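Local coordinates for 2-oxoglutarate (2OG) and Fe(II)-dependent oxygenase superfamily protein (Arabidopsis thaliana, PDB 6KWA) that probably oxidises the plant hormone auxin, indole-3-acetic acid, irreversibly to inactive 2-oxoindole-3-acetic acid as a 2-oxoglutarate- and iron-dependent dioxygenase, at residues H34-T47 with Q108-L122. Residues are numbered along the deposited sequence; the frame is centred on the assembly and turned at random.
Sequences HGVSLSLMAEMKKT and QREIMVKYAKAINGL
Met44 lies across one face of the Tyr115 ring, its CG 3.6 Å from the ring centroid in a CH-pi contact and its SD at 4.2 Å in a Met-aromatic one. With CG anti to the backbone N (chi1 -176°), bends at chi2 and chi3 carry SD toward the CB side of the ring and CE on to Met112 SD, 3.5 Å away. Ile119 CG1 covers the opposite face near the rim, and Met41 CA meets the ring edge. Without the ring, as with an alanine here, Met44 and Ile119 would probably face a gap and Gln179 would lose its phenol partner.

Reciprocal knobs-into-holes packing joins segments 38-47 and 108-122, whose axes cross at -126°. Leu40 enters the hole formed by Ile111, Lys114, Tyr115 and Ala118, while Ile111 fits among Leu40, Glu43, Met44 and Thr47. Beyond it, Thr47 CG2 rests on Gln108 CG at 3.6 Å.

Ser37 OG N-caps helix 38-51 by accepting from Leu40 N. His34 ND1 accepts the Val36 N-H in its ring plane, while NE2 bonds to Asn205 O; Val36 CG1 and CG2 meet Ala118 and Ile119.

Both helices pack on the larger sheet of the double-stranded beta-helix fold of 2-oxoglutarate oxygenases, touching Leu207 and Ile241.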
loop_
_atom_site.group_PDB
_atom_site.type_symbol
_atom_site.label_atom_id
_atom_site.label_comp_id
_atom_site.label_asym_id
_atom_site.label_seq_id
_atom_site.Cartn_x
_atom_site.Cartn_y
_atom_site.Cartn_z
ATOM N N HIS A 34 -13.613 5.970 4.055
ATOM C CA HIS A 34 -12.561 5.253 4.767
ATOM C C HIS A 34 -12.215 5.778 6.147
ATOM O O HIS A 34 -11.355 5.219 6.824
ATOM C CB HIS A 34 -11.323 5.193 3.889
ATOM C CG HIS A 34 -11.048 6.459 3.158
ATOM N ND1 HIS A 34 -10.702 7.627 3.806
ATOM C CD2 HIS A 34 -11.045 6.742 1.835
ATOM C CE1 HIS A 34 -10.519 8.582 2.912
ATOM N NE2 HIS A 34 -10.711 8.071 1.706
ATOM N N GLY A 35 -12.773 6.929 6.512
ATOM C CA GLY A 35 -12.486 7.523 7.798
ATOM C C GLY A 35 -11.198 8.331 7.937
ATOM O O GLY A 35 -10.913 8.850 8.994
ATOM N N VAL A 36 -10.416 8.449 6.878
ATOM C CA VAL A 36 -9.203 9.268 6.939
ATOM C C VAL A 36 -9.460 10.699 6.488
ATOM O O VAL A 36 -10.077 10.912 5.434
ATOM C CB VAL A 36 -8.076 8.679 6.066
ATOM C CG1 VAL A 36 -6.803 9.485 6.246
ATOM C CG2 VAL A 36 -7.834 7.212 6.438
ATOM N N SER A 37 -9.032 11.667 7.293
ATOM C CA SER A 37 -9.247 13.087 6.975
ATOM C C SER A 37 -8.750 13.442 5.570
ATOM O O SER A 37 -7.594 13.197 5.230
ATOM C CB SER A 37 -8.537 13.969 8.001
ATOM O OG SER A 37 -8.285 15.255 7.449
ATOM N N LEU A 38 -9.614 14.072 4.775
ATOM C CA LEU A 38 -9.270 14.423 3.412
ATOM C C LEU A 38 -8.181 15.498 3.402
ATOM O O LEU A 38 -7.243 15.438 2.612
ATOM C CB LEU A 38 -10.515 14.919 2.678
ATOM C CG LEU A 38 -11.503 13.918 2.071
ATOM C CD1 LEU A 38 -12.020 12.981 3.122
ATOM C CD2 LEU A 38 -12.690 14.690 1.514
ATOM N N SER A 39 -8.280 16.442 4.331
ATOM C CA SER A 39 -7.302 17.508 4.441
ATOM C C SER A 39 -5.947 16.952 4.863
ATOM O O SER A 39 -4.910 17.391 4.363
ATOM C CB SER A 39 -7.786 18.573 5.445
ATOM O OG SER A 39 -8.868 19.314 4.897
ATOM N N LEU A 40 -5.961 15.979 5.772
ATOM C CA LEU A 40 -4.728 15.317 6.195
ATOM C C LEU A 40 -4.057 14.602 5.011
ATOM O O LEU A 40 -2.833 14.624 4.861
ATOM C CB LEU A 40 -5.012 14.312 7.308
ATOM C CG LEU A 40 -3.807 13.477 7.746
ATOM C CD1 LEU A 40 -2.649 14.373 8.171
ATOM C CD2 LEU A 40 -4.196 12.482 8.828
ATOM N N MET A 41 -4.865 13.971 4.171
ATOM C CA MET A 41 -4.339 13.306 2.993
ATOM C C MET A 41 -3.731 14.334 2.039
ATOM O O MET A 41 -2.646 14.122 1.496
ATOM C CB MET A 41 -5.452 12.524 2.293
ATOM C CG MET A 41 -5.845 11.236 3.034
ATOM S SD MET A 41 -7.260 10.419 2.276
ATOM C CE MET A 41 -6.794 10.248 0.552
ATOM N N ALA A 42 -4.410 15.466 1.856
ATOM C CA ALA A 42 -3.899 16.480 0.934
ATOM C C ALA A 42 -2.642 17.089 1.508
ATOM O O ALA A 42 -1.675 17.345 0.787
ATOM C CB ALA A 42 -4.942 17.537 0.647
ATOM N N GLU A 43 -2.628 17.274 2.821
ATOM C CA GLU A 43 -1.457 17.834 3.488
ATOM C C GLU A 43 -0.286 16.857 3.392
ATOM O O GLU A 43 0.898 17.263 3.340
ATOM C CB GLU A 43 -1.771 18.176 4.961
ATOM C CG GLU A 43 -2.499 19.516 5.047
ATOM C CD GLU A 43 -3.259 19.718 6.328
ATOM O OE1 GLU A 43 -3.131 18.894 7.261
ATOM O OE2 GLU A 43 -4.043 20.686 6.378
ATOM N N MET A 44 -0.597 15.566 3.422
ATOM C CA MET A 44 0.457 14.574 3.287
ATOM C C MET A 44 1.057 14.645 1.889
ATOM O O MET A 44 2.280 14.624 1.738
ATOM C CB MET A 44 -0.055 13.164 3.596
ATOM C CG MET A 44 1.050 12.105 3.562
ATOM S SD MET A 44 2.234 12.247 4.903
ATOM C CE MET A 44 3.788 12.208 4.030
ATOM N N LYS A 45 0.220 14.781 0.871
ATOM C CA LYS A 45 0.746 14.832 -0.488
ATOM C C LYS A 45 1.618 16.090 -0.726
ATOM O O LYS A 45 2.629 16.026 -1.435
ATOM C CB LYS A 45 -0.385 14.776 -1.508
ATOM C CG LYS A 45 0.124 14.651 -2.922
ATOM C CD LYS A 45 -0.972 14.821 -3.954
ATOM C CE LYS A 45 -0.401 14.783 -5.363
ATOM N NZ LYS A 45 -1.414 15.245 -6.361
ATOM N N LYS A 46 1.246 17.221 -0.129
ATOM C CA LYS A 46 2.047 18.428 -0.276
ATOM C C LYS A 46 3.390 18.237 0.430
ATOM O O LYS A 46 4.434 18.636 -0.084
ATOM C CB LYS A 46 1.330 19.638 0.326
ATOM C CG LYS A 46 0.018 20.052 -0.332
ATOM C CD LYS A 46 -0.501 21.322 0.377
ATOM C CE LYS A 46 -1.746 21.897 -0.278
ATOM N NZ LYS A 46 -2.906 21.011 0.058
ATOM N N THR A 47 3.353 17.636 1.618
ATOM C CA THR A 47 4.583 17.350 2.367
ATOM C C THR A 47 5.500 16.477 1.498
ATOM O O THR A 47 6.699 16.698 1.458
ATOM C CB THR A 47 4.284 16.651 3.702
ATOM O OG1 THR A 47 3.485 17.509 4.511
ATOM C CG2 THR A 47 5.548 16.294 4.481
ATOM N N GLN A 108 5.222 19.603 9.195
ATOM C CA GLN A 108 5.384 18.411 8.383
ATOM C C GLN A 108 5.543 17.195 9.263
ATOM O O GLN A 108 5.074 16.099 8.932
ATOM C CB GLN A 108 6.588 18.545 7.486
ATOM C CG GLN A 108 6.302 19.302 6.224
ATOM C CD GLN A 108 7.555 19.768 5.533
ATOM O OE1 GLN A 108 8.675 19.528 6.006
ATOM N NE2 GLN A 108 7.381 20.361 4.366
ATOM N N ARG A 109 6.182 17.395 10.404
ATOM C CA ARG A 109 6.380 16.307 11.335
ATOM C C ARG A 109 5.032 15.880 11.849
ATOM O O ARG A 109 4.744 14.687 11.910
ATOM C CB ARG A 109 7.291 16.711 12.493
ATOM C CG ARG A 109 7.534 15.600 13.503
ATOM C CD ARG A 109 8.508 16.030 14.573
ATOM N NE ARG A 109 9.758 16.516 13.991
ATOM C CZ ARG A 109 10.863 15.788 13.904
ATOM N NH1 ARG A 109 10.865 14.535 14.349
ATOM N NH2 ARG A 109 11.960 16.298 13.366
ATOM N N GLU A 110 4.180 16.857 12.152
ATOM C CA GLU A 110 2.899 16.543 12.762
ATOM C C GLU A 110 1.930 15.906 11.755
ATOM O O GLU A 110 1.134 15.021 12.110
ATOM C CB GLU A 110 2.287 17.809 13.348
ATOM C CG GLU A 110 2.585 17.989 14.828
ATOM C CD GLU A 110 1.695 19.043 15.471
ATOM O OE1 GLU A 110 0.974 19.741 14.722
ATOM O OE2 GLU A 110 1.715 19.174 16.720
ATOM N N ILE A 111 2.019 16.347 10.504
ATOM C CA ILE A 111 1.242 15.769 9.416
ATOM C C ILE A 111 1.570 14.286 9.240
ATOM O O ILE A 111 0.685 13.443 9.093
ATOM C CB ILE A 111 1.483 16.531 8.113
ATOM C CG1 ILE A 111 0.894 17.943 8.254
ATOM C CG2 ILE A 111 0.878 15.772 6.919
ATOM C CD1 ILE A 111 1.284 18.884 7.137
ATOM N N MET A 112 2.856 13.986 9.286
ATOM C CA MET A 112 3.357 12.648 9.100
ATOM C C MET A 112 2.893 11.736 10.238
ATOM O O MET A 112 2.485 10.593 10.027
ATOM C CB MET A 112 4.883 12.684 9.045
ATOM C CG MET A 112 5.519 11.510 8.376
ATOM S SD MET A 112 5.974 11.942 6.704
ATOM C CE MET A 112 6.740 13.538 6.970
ATOM N N VAL A 113 2.968 12.256 11.446
ATOM C CA VAL A 113 2.623 11.498 12.636
ATOM C C VAL A 113 1.141 11.140 12.631
ATOM O O VAL A 113 0.761 10.012 12.963
ATOM C CB VAL A 113 3.013 12.296 13.914
ATOM C CG1 VAL A 113 2.321 11.743 15.186
ATOM C CG2 VAL A 113 4.516 12.292 14.062
ATOM N N LYS A 114 0.314 12.098 12.218
ATOM C CA LYS A 114 -1.124 11.904 12.189
ATOM C C LYS A 114 -1.555 11.052 10.963
ATOM O O LYS A 114 -2.536 10.304 11.037
ATOM C CB LYS A 114 -1.829 13.262 12.218
ATOM C CG LYS A 114 -1.683 13.998 13.564
ATOM C CD LYS A 114 -1.662 13.016 14.768
ATOM C CE LYS A 114 -1.042 13.642 16.052
ATOM N NZ LYS A 114 -1.292 12.870 17.312
ATOM N N TYR A 115 -0.868 11.207 9.831
ATOM C CA TYR A 115 -1.097 10.351 8.668
ATOM C C TYR A 115 -0.747 8.892 8.965
ATOM O O TYR A 115 -1.514 7.982 8.654
ATOM C CB TYR A 115 -0.272 10.817 7.481
ATOM C CG TYR A 115 -0.639 10.132 6.191
ATOM C CD1 TYR A 115 -1.631 10.653 5.373
ATOM C CD2 TYR A 115 0.004 8.963 5.784
ATOM C CE1 TYR A 115 -1.960 10.035 4.164
ATOM C CE2 TYR A 115 -0.326 8.344 4.599
ATOM C CZ TYR A 115 -1.300 8.882 3.796
ATOM O OH TYR A 115 -1.622 8.266 2.619
ATOM N N ALA A 116 0.427 8.681 9.551
ATOM C CA ALA A 116 0.880 7.350 9.914
ATOM C C ALA A 116 -0.135 6.634 10.788
ATOM O O ALA A 116 -0.454 5.464 10.561
ATOM C CB ALA A 116 2.237 7.413 10.634
ATOM N N LYS A 117 -0.653 7.335 11.783
ATOM C CA LYS A 117 -1.513 6.675 12.744
ATOM C C LYS A 117 -2.882 6.403 12.115
ATOM O O LYS A 117 -3.459 5.349 12.331
ATOM C CB LYS A 117 -1.610 7.541 14.005
ATOM C CG LYS A 117 -2.906 7.514 14.796
ATOM C CD LYS A 117 -2.621 8.246 16.137
ATOM C CE LYS A 117 -3.826 8.394 17.041
ATOM N NZ LYS A 117 -4.127 7.103 17.711
ATOM N N ALA A 118 -3.360 7.319 11.275
ATOM C CA ALA A 118 -4.641 7.153 10.609
ATOM C C ALA A 118 -4.623 6.033 9.587
ATOM O O ALA A 118 -5.571 5.259 9.506
ATOM C CB ALA A 118 -5.058 8.452 9.933
ATOM N N ILE A 119 -3.567 5.971 8.784
ATOM C CA ILE A 119 -3.493 4.992 7.714
ATOM C C ILE A 119 -3.267 3.626 8.291
ATOM O O ILE A 119 -3.827 2.641 7.821
ATOM C CB ILE A 119 -2.393 5.340 6.707
ATOM C CG1 ILE A 119 -2.896 6.483 5.858
ATOM C CG2 ILE A 119 -2.177 4.228 5.776
ATOM C CD1 ILE A 119 -4.119 6.118 5.064
ATOM N N ASN A 120 -2.445 3.581 9.328
ATOM C CA ASN A 120 -2.175 2.354 10.035
ATOM C C ASN A 120 -3.417 1.832 10.761
ATOM O O ASN A 120 -3.612 0.610 10.922
ATOM C CB ASN A 120 -1.038 2.581 11.014
ATOM C CG ASN A 120 -0.578 1.332 11.644
ATOM O OD1 ASN A 120 0.189 0.572 11.046
ATOM N ND2 ASN A 120 -1.028 1.090 12.877
ATOM N N GLY A 121 -4.256 2.763 11.201
ATOM C CA GLY A 121 -5.496 2.408 11.868
ATOM C C GLY A 121 -6.409 1.723 10.849
ATOM O O GLY A 121 -7.061 0.709 11.156
ATOM N N LEU A 122 -6.460 2.284 9.642
ATOM C CA LEU A 122 -7.264 1.732 8.538
ATOM C C LEU A 122 -6.787 0.339 8.120
ATOM O O LEU A 122 -7.609 -0.546 7.816
ATOM C CB LEU A 122 -7.235 2.666 7.330
ATOM C CG LEU A 122 -7.954 2.188 6.054
ATOM C CD1 LEU A 122 -9.413 1.903 6.337
ATOM C CD2 LEU A 122 -7.852 3.166 4.921
#